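Local coordinates for SWD1-like protein (Myceliophthora thermophila, PDB 6E29), which probably serves, through its WD-repeat beta-propeller domain, as a protein-binding subunit of the COMPASS histone H3 methyltransferase complex, at residues L63-S72 with S84-W94; R101-A109 with M134-R145. All coordinates share one frame; numbering follows the deposited sequence.

Contacts 1 and 2 follow one another along the chain and meet in the same four-stranded propeller blade, their centres about 13 Å apart. Contact 1 (63-72 with 84-94) ties the end of strand 58-64, last of the preceding blade, and the loop and first strand that follow to the second and third strands of this blade. Contact 2 (101-109 with 134-145) starts from the blade's outermost strand, 100-106, and leads into the next blade. The two are joined directly, since V91 O lies 2.7 Å from V105 N and L93 O 2.7 Å from Y102 N, both probable backbone hydrogen bonds. Contact 1 is more central, about 15 Å from the chain centre against about 19 Å.

Contact 1 of 2, residues L63-S72 with S84-W94; sequences LRGHSKNITS and SACQGWKVILW
H66 turns the edge of its imidazole to strand 84-86, where NE2 forms a 2.8 Å hydrogen bond with S84 OG. The same hydroxyl accepts a hydrogen bond from W94 NE1 at 2.8 Å, nearly in the indole plane, so one oxygen joins two rings. S84 chi1 of 54° makes this possible by setting OG between its own backbone N and carbonyl carbon. I92 CD1 covers one imidazole face, and C86 SG sits at the ring edge near ND1. The indole is sandwiched: L63 CB lies over one face of the six-membered ring, 3.6 Å from its centroid and 4° off the normal, and I92 CG2 touches the opposite face. G65 passes so close that a CB there would clash with I92 CD1 and W94 CH2. K90 NZ meets G65 O end-on at 2.9 Å, while K68 NZ reaches Q87 O from above the carbonyl plane. Beyond the loop, T71 and S72 both face A85 in a classic beta bulge, with T71 N 2.8 Å from A85 O; T71 OG1 itself bonds to V111 O. The His-Ser-Trp relay is that of the WD40 structural tetrad, but G88 occupies the turn where an aspartate would usually complete it. H66 ND1 is buried, with C86 SG 3.1 Å away and K90 NZ 5.7 Å away, and the nearby lysine is consistent with a neutral imidazole.

Contact 2 of 2, residues R101-A109 with M134-R145; sequences RYREVRFRA and MLVDITEPVEVR
R103 and V105 face P141 and E143 across two backbones that do not pair as strands: R103 CA is 6.4 Å from P141 CA, V105 CA 7.2 Å from E143 CA, and by F107 and M134 the CA atoms are 9.5 Å apart. Side chains fill the widening gap. The R103 chain bends at chi2 (-78°) and lays its guanidinium against the turn at 138-141, where NE donates to I138 O and NH2 to T139 O, the latter at 2.9 Å and nearly straight (173°). P141 CD covers one face of the group and Y102 CZ the other, while NH1 turns back to Y102 O, so the guanidinium is held flat from both sides. A leucine here would probably leave I138 O and T139 O without these donors and P141 without its flat neighbour. The turn itself is braced by an Asx turn, D137 OD1 accepting from T139 N. This is blade-to-blade packing in a WD40 beta-propeller: outermost strand 100-106 of one sheet lies against strands 134-137 and 144-147 of the next. Between them V105 CG2 meets I138 CG2 at 3.6 Å, and V105 CG1 sits 3.8 Å above the centre of the R145 guanidinium. R145 is gripped along two sides: NH1 and NH2 both donate to R106 O, NH2 at 2.7 Å, while NE and NH2 share E143 OE2 in a salt bridge. Farther along, the F107 ring edge abuts V136 CG2, 3.8 Å from CZ, and CE2 touches M134 CG.

Contact 1 of 2, residues L63-S72 with S84-W94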
loop_
_atom_site.group_PDB
_atom_site.type_symbol
_atom_site.label_atom_id
_atom_site.label_comp_id
_atom_site.label_asym_id
_atom_site.label_seq_id
_atom_site.Cartn_x
_atom_site.Cartn_y
_atom_site.Cartn_z
ATOM N N LEU B 63 9.323 12.288 -14.261
ATOM C CA LEU B 63 9.240 13.222 -13.143
ATOM C C LEU B 63 10.434 12.988 -12.232
ATOM O O LEU B 63 10.605 11.891 -11.688
ATOM C CB LEU B 63 7.934 13.044 -12.362
ATOM C CG LEU B 63 6.673 12.929 -13.237
ATOM C CD1 LEU B 63 5.517 12.365 -12.412
ATOM C CD2 LEU B 63 6.292 14.274 -13.841
ATOM N N ARG B 64 11.257 14.011 -12.064
ATOM C CA ARG B 64 12.458 13.898 -11.241
ATOM C C ARG B 64 12.299 14.871 -10.082
ATOM O O ARG B 64 12.434 16.086 -10.243
ATOM C CB ARG B 64 13.716 14.136 -12.093
ATOM C CG ARG B 64 13.664 13.334 -13.418
ATOM C CD ARG B 64 15.011 13.194 -14.129
ATOM N NE ARG B 64 14.871 13.048 -15.578
ATOM C CZ ARG B 64 15.349 12.017 -16.272
ATOM N NH1 ARG B 64 15.956 11.025 -15.629
ATOM N NH2 ARG B 64 15.199 11.959 -17.601
ATOM N N GLY B 65 11.956 14.333 -8.912
ATOM C CA GLY B 65 11.804 15.155 -7.736
ATOM C C GLY B 65 12.413 14.451 -6.552
ATOM O O GLY B 65 12.774 15.079 -5.557
ATOM N N HIS B 66 12.520 13.137 -6.639
ATOM C CA HIS B 66 13.163 12.373 -5.581
ATOM C C HIS B 66 14.544 11.954 -6.067
ATOM O O HIS B 66 14.802 11.862 -7.279
ATOM C CB HIS B 66 12.351 11.110 -5.210
ATOM C CG HIS B 66 10.902 11.352 -4.904
ATOM N ND1 HIS B 66 10.418 11.415 -3.613
ATOM C CD2 HIS B 66 9.826 11.490 -5.715
ATOM C CE1 HIS B 66 9.111 11.604 -3.645
ATOM N NE2 HIS B 66 8.729 11.672 -4.904
ATOM N N SER B 67 15.411 11.632 -5.109
ATOM C CA SER B 67 16.721 11.058 -5.396
ATOM C C SER B 67 16.964 9.690 -4.763
ATOM O O SER B 67 18.076 9.162 -4.885
ATOM C CB SER B 67 17.824 12.024 -4.946
ATOM O OG SER B 67 17.811 12.118 -3.519
ATOM N N LYS B 68 15.984 9.102 -4.078
ATOM C CA LYS B 68 16.168 7.788 -3.476
ATOM C C LYS B 68 15.006 6.917 -3.923
ATOM O O LYS B 68 14.080 7.396 -4.589
ATOM C CB LYS B 68 16.282 7.863 -1.928
ATOM C CG LYS B 68 17.738 8.221 -1.406
ATOM C CD LYS B 68 18.092 7.427 -0.125
ATOM C CE LYS B 68 17.833 8.206 1.167
ATOM N NZ LYS B 68 17.365 7.327 2.303
ATOM N N ASN B 69 15.067 5.624 -3.563
ATOM C CA ASN B 69 14.092 4.655 -4.048
ATOM C C ASN B 69 12.669 5.129 -3.815
ATOM O O ASN B 69 12.282 5.458 -2.689
ATOM C CB ASN B 69 14.257 3.296 -3.356
ATOM C CG ASN B 69 15.654 2.730 -3.492
ATOM O OD1 ASN B 69 16.633 3.466 -3.541
ATOM N ND2 ASN B 69 15.751 1.411 -3.530
ATOM N N ILE B 70 11.874 5.129 -4.880
ATOM C CA ILE B 70 10.452 5.343 -4.707
ATOM C C ILE B 70 9.866 4.158 -3.945
ATOM O O ILE B 70 10.156 2.989 -4.239
ATOM C CB ILE B 70 9.751 5.530 -6.058
ATOM C CG1 ILE B 70 10.436 6.670 -6.834
ATOM C CG2 ILE B 70 8.252 5.752 -5.826
ATOM C CD1 ILE B 70 10.272 8.029 -6.090
ATOM N N THR B 71 9.033 4.459 -2.955
ATOM C CA THR B 71 8.374 3.447 -2.151
ATOM C C THR B 71 6.871 3.349 -2.356
ATOM O O THR B 71 6.306 2.299 -2.043
ATOM C CB THR B 71 8.623 3.711 -0.660
ATOM O OG1 THR B 71 8.286 5.074 -0.389
ATOM C CG2 THR B 71 10.127 3.489 -0.309
ATOM N N SER B 72 6.199 4.389 -2.868
ATOM C CA SER B 72 4.773 4.259 -3.150
ATOM C C SER B 72 4.314 5.300 -4.148
ATOM O O SER B 72 4.979 6.324 -4.381
ATOM C CB SER B 72 3.899 4.353 -1.884
ATOM O OG SER B 72 3.832 5.694 -1.400
ATOM N N SER B 84 3.792 10.614 -4.925
ATOM C CA SER B 84 4.918 9.685 -4.854
ATOM C C SER B 84 5.690 9.867 -3.549
ATOM O O SER B 84 5.821 10.979 -3.028
ATOM C CB SER B 84 5.870 9.874 -6.063
ATOM O OG SER B 84 6.305 11.253 -6.183
ATOM N N ALA B 85 6.246 8.779 -3.042
ATOM C CA ALA B 85 6.993 8.838 -1.797
ATOM C C ALA B 85 8.302 8.088 -1.977
ATOM O O ALA B 85 8.375 7.186 -2.805
ATOM C CB ALA B 85 6.186 8.207 -0.656
ATOM N N CYS B 86 9.331 8.427 -1.191
ATOM C CA CYS B 86 10.625 7.779 -1.379
ATOM C C CYS B 86 11.269 7.439 -0.047
ATOM O O CYS B 86 10.837 7.887 1.011
ATOM C CB CYS B 86 11.586 8.654 -2.208
ATOM S SG CYS B 86 12.179 10.141 -1.398
ATOM N N GLN B 87 12.351 6.661 -0.118
ATOM C CA GLN B 87 13.160 6.390 1.060
ATOM C C GLN B 87 13.945 7.601 1.511
ATOM O O GLN B 87 14.494 7.578 2.620
ATOM C CB GLN B 87 14.135 5.246 0.791
ATOM C CG GLN B 87 13.473 3.902 0.685
ATOM C CD GLN B 87 14.416 2.804 0.231
ATOM O OE1 GLN B 87 15.550 3.063 -0.206
ATOM N NE2 GLN B 87 13.953 1.557 0.333
ATOM N N GLY B 88 14.039 8.627 0.667
ATOM C CA GLY B 88 14.757 9.835 1.017
ATOM C C GLY B 88 13.904 10.839 1.762
ATOM O O GLY B 88 14.212 12.035 1.723
ATOM N N TRP B 89 12.821 10.367 2.409
ATOM C CA TRP B 89 12.007 11.123 3.382
ATOM C C TRP B 89 10.996 12.080 2.748
ATOM O O TRP B 89 10.457 12.945 3.431
ATOM C CB TRP B 89 12.866 11.946 4.367
ATOM C CG TRP B 89 14.008 11.219 5.016
ATOM C CD1 TRP B 89 14.378 9.906 4.822
ATOM C CD2 TRP B 89 14.930 11.754 5.978
ATOM N NE1 TRP B 89 15.475 9.604 5.596
ATOM C CE2 TRP B 89 15.833 10.716 6.314
ATOM C CE3 TRP B 89 15.083 13.009 6.588
ATOM C CZ2 TRP B 89 16.867 10.892 7.243
ATOM C CZ3 TRP B 89 16.101 13.180 7.517
ATOM C CH2 TRP B 89 16.980 12.126 7.836
ATOM N N LYS B 90 10.711 11.982 1.462
ATOM C CA LYS B 90 9.919 13.000 0.797
ATOM C C LYS B 90 8.638 12.419 0.210
ATOM O O LYS B 90 8.575 11.248 -0.199
ATOM C CB LYS B 90 10.738 13.668 -0.317
ATOM C CG LYS B 90 12.070 14.222 0.152
ATOM C CD LYS B 90 12.964 14.688 -1.032
ATOM C CE LYS B 90 12.421 15.897 -1.773
ATOM N NZ LYS B 90 13.287 16.250 -2.950
ATOM N N VAL B 91 7.608 13.255 0.183
ATOM C CA VAL B 91 6.350 12.987 -0.513
ATOM C C VAL B 91 6.066 14.180 -1.432
ATOM O O VAL B 91 6.161 15.343 -0.996
ATOM C CB VAL B 91 5.186 12.778 0.479
ATOM C CG1 VAL B 91 3.877 12.634 -0.252
ATOM C CG2 VAL B 91 5.412 11.535 1.334
ATOM N N ILE B 92 5.705 13.898 -2.688
ATOM C CA ILE B 92 5.461 14.939 -3.696
ATOM C C ILE B 92 4.123 14.671 -4.372
ATOM O O ILE B 92 3.814 13.522 -4.712
ATOM C CB ILE B 92 6.592 14.986 -4.750
ATOM C CG1 ILE B 92 7.921 15.424 -4.115
ATOM C CG2 ILE B 92 6.208 15.867 -5.953
ATOM C CD1 ILE B 92 9.108 15.357 -5.108
ATOM N N LEU B 93 3.344 15.727 -4.581
ATOM C CA LEU B 93 2.122 15.678 -5.364
ATOM C C LEU B 93 2.419 16.324 -6.704
ATOM O O LEU B 93 2.684 17.538 -6.771
ATOM C CB LEU B 93 0.950 16.407 -4.718
ATOM C CG LEU B 93 -0.306 16.132 -5.560
ATOM C CD1 LEU B 93 -0.628 14.689 -5.516
ATOM C CD2 LEU B 93 -1.461 16.903 -5.006
ATOM N N TRP B 94 2.411 15.498 -7.753
ATOM C CA TRP B 94 2.639 15.920 -9.128
ATOM C C TRP B 94 1.316 16.313 -9.770
ATOM O O TRP B 94 0.293 15.641 -9.577
ATOM C CB TRP B 94 3.282 14.780 -9.943
ATOM C CG TRP B 94 4.566 14.320 -9.384
ATOM C CD1 TRP B 94 4.764 13.272 -8.531
ATOM C CD2 TRP B 94 5.851 14.912 -9.599
ATOM N NE1 TRP B 94 6.101 13.162 -8.211
ATOM C CE2 TRP B 94 6.791 14.157 -8.859
ATOM C CE3 TRP B 94 6.309 15.989 -10.383
ATOM C CZ2 TRP B 94 8.162 14.450 -8.867
ATOM C CZ3 TRP B 94 7.670 16.286 -10.380
ATOM C CH2 TRP B 94 8.579 15.524 -9.625
#

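Contact 2 of 2, residues R101-A109 with M134-R145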
loop_
_atom_site.group_PDB
_atom_site.type_symbol
_atom_site.label_atom_id
_atom_site.label_comp_id
_atom_site.label_asym_id
_atom_site.label_seq_id
_atom_site.Cartn_x
_atom_site.Cartn_y
_atom_site.Cartn_z
ATOM N N ARG B 101 5.636 19.876 -10.098
ATOM C CA ARG B 101 5.662 19.568 -8.672
ATOM C C ARG B 101 4.648 20.462 -7.968
ATOM O O ARG B 101 4.962 21.602 -7.622
ATOM C CB ARG B 101 7.063 19.803 -8.119
ATOM C CG ARG B 101 7.719 18.617 -7.495
ATOM C CD ARG B 101 9.003 19.029 -6.751
ATOM N NE ARG B 101 10.203 18.738 -7.538
ATOM C CZ ARG B 101 11.444 18.743 -7.054
ATOM N NH1 ARG B 101 11.654 19.034 -5.780
ATOM N NH2 ARG B 101 12.472 18.454 -7.842
ATOM N N TYR B 102 3.428 19.975 -7.768
ATOM C CA TYR B 102 2.330 20.805 -7.280
ATOM C C TYR B 102 2.393 21.028 -5.772
ATOM O O TYR B 102 2.090 22.134 -5.300
ATOM C CB TYR B 102 1.018 20.153 -7.694
ATOM C CG TYR B 102 -0.245 20.787 -7.224
ATOM C CD1 TYR B 102 -0.565 22.105 -7.553
ATOM C CD2 TYR B 102 -1.134 20.062 -6.441
ATOM C CE1 TYR B 102 -1.742 22.675 -7.127
ATOM C CE2 TYR B 102 -2.304 20.621 -6.003
ATOM C CZ TYR B 102 -2.610 21.930 -6.351
ATOM O OH TYR B 102 -3.796 22.479 -5.893
ATOM N N ARG B 103 2.774 19.995 -5.010
ATOM C CA ARG B 103 3.006 20.080 -3.565
ATOM C C ARG B 103 4.164 19.167 -3.192
ATOM O O ARG B 103 4.419 18.156 -3.856
ATOM C CB ARG B 103 1.799 19.649 -2.715
ATOM C CG ARG B 103 0.534 20.471 -2.898
ATOM C CD ARG B 103 0.617 21.770 -2.148
ATOM N NE ARG B 103 -0.552 22.623 -2.354
ATOM C CZ ARG B 103 -0.648 23.546 -3.322
ATOM N NH1 ARG B 103 0.343 23.707 -4.201
ATOM N NH2 ARG B 103 -1.735 24.307 -3.434
ATOM N N GLU B 104 4.835 19.496 -2.092
ATOM C CA GLU B 104 5.992 18.721 -1.658
ATOM C C GLU B 104 6.135 18.768 -0.140
ATOM O O GLU B 104 6.185 19.855 0.441
ATOM C CB GLU B 104 7.241 19.293 -2.314
ATOM C CG GLU B 104 8.482 18.524 -2.016
ATOM C CD GLU B 104 9.655 19.036 -2.846
ATOM O OE1 GLU B 104 10.734 18.415 -2.782
ATOM O OE2 GLU B 104 9.503 20.064 -3.547
ATOM N N VAL B 105 6.266 17.602 0.497
ATOM C CA VAL B 105 6.314 17.493 1.954
ATOM C C VAL B 105 7.501 16.615 2.340
ATOM O O VAL B 105 7.614 15.477 1.865
ATOM C CB VAL B 105 5.002 16.917 2.520
ATOM C CG1 VAL B 105 5.032 16.883 4.083
ATOM C CG2 VAL B 105 3.794 17.702 1.990
ATOM N N ARG B 106 8.391 17.153 3.185
ATOM C CA ARG B 106 9.580 16.441 3.650
ATOM C C ARG B 106 9.431 16.023 5.111
ATOM O O ARG B 106 9.110 16.850 5.974
ATOM C CB ARG B 106 10.834 17.302 3.462
ATOM C CG ARG B 106 10.916 17.858 2.040
ATOM C CD ARG B 106 12.144 18.741 1.842
ATOM N NE ARG B 106 11.761 20.108 1.469
ATOM C CZ ARG B 106 11.396 20.463 0.242
ATOM N NH1 ARG B 106 11.384 19.553 -0.706
ATOM N NH2 ARG B 106 11.060 21.727 -0.037
ATOM N N PHE B 107 9.687 14.753 5.388
ATOM C CA PHE B 107 9.576 14.219 6.740
ATOM C C PHE B 107 10.973 14.046 7.332
ATOM O O PHE B 107 11.967 14.483 6.761
ATOM C CB PHE B 107 8.786 12.906 6.736
ATOM C CG PHE B 107 7.349 13.064 6.319
ATOM C CD1 PHE B 107 6.971 12.858 4.997
ATOM C CD2 PHE B 107 6.382 13.467 7.240
ATOM C CE1 PHE B 107 5.652 13.031 4.590
ATOM C CE2 PHE B 107 5.053 13.638 6.847
ATOM C CZ PHE B 107 4.689 13.410 5.501
ATOM N N ARG B 108 11.069 13.378 8.479
ATOM C CA ARG B 108 12.358 13.163 9.129
ATOM C C ARG B 108 12.794 11.699 9.072
ATOM O O ARG B 108 13.658 11.277 9.851
ATOM C CB ARG B 108 12.315 13.656 10.577
ATOM C CG ARG B 108 11.376 14.841 10.835
ATOM C CD ARG B 108 11.272 15.143 12.349
ATOM N NE ARG B 108 10.942 13.932 13.122
ATOM C CZ ARG B 108 9.833 13.752 13.851
ATOM N NH1 ARG B 108 8.917 14.712 13.947
ATOM N NH2 ARG B 108 9.639 12.609 14.507
ATOM N N ALA B 109 12.250 10.935 8.131
ATOM C CA ALA B 109 12.378 9.487 8.118
ATOM C C ALA B 109 11.922 8.971 6.763
ATOM O O ALA B 109 11.102 9.616 6.084
ATOM C CB ALA B 109 11.549 8.844 9.244
ATOM N N MET B 134 1.460 9.961 9.803
ATOM C CA MET B 134 1.046 11.359 9.673
ATOM C C MET B 134 -0.120 11.524 8.702
ATOM O O MET B 134 -0.190 10.851 7.674
ATOM C CB MET B 134 2.213 12.254 9.188
ATOM C CG MET B 134 3.456 12.234 10.051
ATOM S SD MET B 134 3.206 13.039 11.647
ATOM C CE MET B 134 2.900 14.693 11.114
ATOM N N LEU B 135 -1.042 12.417 9.058
ATOM C CA LEU B 135 -2.073 12.918 8.162
ATOM C C LEU B 135 -1.692 14.349 7.778
ATOM O O LEU B 135 -1.541 15.219 8.650
ATOM C CB LEU B 135 -3.439 12.862 8.842
ATOM C CG LEU B 135 -4.650 13.139 7.959
ATOM C CD1 LEU B 135 -4.609 12.191 6.830
ATOM C CD2 LEU B 135 -5.950 12.928 8.729
ATOM N N VAL B 136 -1.506 14.607 6.492
ATOM C CA VAL B 136 -1.024 15.923 6.065
ATOM C C VAL B 136 -2.064 16.594 5.178
ATOM O O VAL B 136 -2.542 15.995 4.213
ATOM C CB VAL B 136 0.333 15.834 5.335
ATOM C CG1 VAL B 136 0.794 17.241 4.909
ATOM C CG2 VAL B 136 1.390 15.183 6.228
ATOM N N ASP B 137 -2.381 17.850 5.475
ATOM C CA ASP B 137 -3.213 18.663 4.589
ATOM C C ASP B 137 -2.317 19.467 3.657
ATOM O O ASP B 137 -1.558 20.337 4.120
ATOM C CB ASP B 137 -4.111 19.568 5.440
ATOM C CG ASP B 137 -4.884 20.606 4.633
ATOM O OD1 ASP B 137 -4.840 20.637 3.384
ATOM O OD2 ASP B 137 -5.556 21.444 5.297
ATOM N N ILE B 138 -2.444 19.229 2.339
ATOM C CA ILE B 138 -1.626 19.969 1.393
ATOM C C ILE B 138 -2.491 20.867 0.512
ATOM O O ILE B 138 -2.122 21.156 -0.632
ATOM C CB ILE B 138 -0.766 19.007 0.561
ATOM C CG1 ILE B 138 -1.661 18.002 -0.171
ATOM C CG2 ILE B 138 0.244 18.292 1.478
ATOM C CD1 ILE B 138 -0.906 16.949 -0.958
ATOM N N THR B 139 -3.640 21.329 1.029
ATOM C CA THR B 139 -4.472 22.243 0.241
ATOM C C THR B 139 -3.651 23.433 -0.236
ATOM O O THR B 139 -3.787 23.892 -1.384
ATOM C CB THR B 139 -5.660 22.771 1.054
ATOM O OG1 THR B 139 -6.433 21.702 1.615
ATOM C CG2 THR B 139 -6.568 23.719 0.166
ATOM N N GLU B 140 -2.818 23.966 0.642
ATOM C CA GLU B 140 -1.994 25.107 0.325
ATOM C C GLU B 140 -0.543 24.682 0.241
ATOM O O GLU B 140 -0.152 23.650 0.797
ATOM C CB GLU B 140 -2.139 26.183 1.410
ATOM C CG GLU B 140 -3.562 26.441 1.858
ATOM C CD GLU B 140 -4.275 27.423 0.966
ATOM O OE1 GLU B 140 -5.386 27.099 0.483
ATOM O OE2 GLU B 140 -3.717 28.525 0.756
ATOM N N PRO B 141 0.300 25.462 -0.421
ATOM C CA PRO B 141 1.729 25.372 -0.124
ATOM C C PRO B 141 2.744 25.078 0.973
ATOM O O PRO B 141 3.942 24.972 0.709
ATOM C CB PRO B 141 2.345 26.481 -0.980
ATOM C CG PRO B 141 1.332 26.696 -2.106
ATOM C CD PRO B 141 -0.006 26.456 -1.466
ATOM N N VAL B 142 2.265 24.958 2.210
ATOM C CA VAL B 142 3.151 25.018 3.382
ATOM C C VAL B 142 2.000 24.143 3.890
ATOM O O VAL B 142 0.861 24.585 4.076
ATOM C CB VAL B 142 3.205 26.374 4.121
ATOM C CG1 VAL B 142 3.225 26.152 5.622
ATOM C CG2 VAL B 142 4.423 27.221 3.661
ATOM N N GLU B 143 2.296 22.876 4.083
ATOM C CA GLU B 143 1.319 21.916 4.560
ATOM C C GLU B 143 0.945 22.169 6.028
ATOM O O GLU B 143 1.590 22.924 6.765
ATOM C CB GLU B 143 1.877 20.513 4.410
ATOM C CG GLU B 143 3.010 20.182 5.385
ATOM C CD GLU B 143 4.368 20.747 4.983
ATOM O OE1 GLU B 143 4.478 21.493 3.981
ATOM O OE2 GLU B 143 5.346 20.415 5.676
ATOM N N VAL B 144 -0.118 21.496 6.448
ATOM C CA VAL B 144 -0.442 21.348 7.858
ATOM C C VAL B 144 -0.383 19.857 8.165
ATOM O O VAL B 144 -1.073 19.060 7.521
ATOM C CB VAL B 144 -1.818 21.929 8.206
ATOM C CG1 VAL B 144 -1.973 21.999 9.774
ATOM C CG2 VAL B 144 -2.023 23.266 7.534
ATOM N N ARG B 145 0.444 19.481 9.134
ATOM C CA ARG B 145 0.635 18.078 9.451
ATOM C C ARG B 145 -0.112 17.751 10.740
ATOM O O ARG B 145 -0.209 18.581 11.642
ATOM C CB ARG B 145 2.123 17.748 9.635
ATOM C CG ARG B 145 3.047 18.335 8.603
ATOM C CD ARG B 145 4.463 17.769 8.704
ATOM N NE ARG B 145 5.348 18.499 7.793
ATOM C CZ ARG B 145 6.545 18.070 7.404
ATOM N NH1 ARG B 145 7.010 16.919 7.857
ATOM N NH2 ARG B 145 7.274 18.785 6.566
#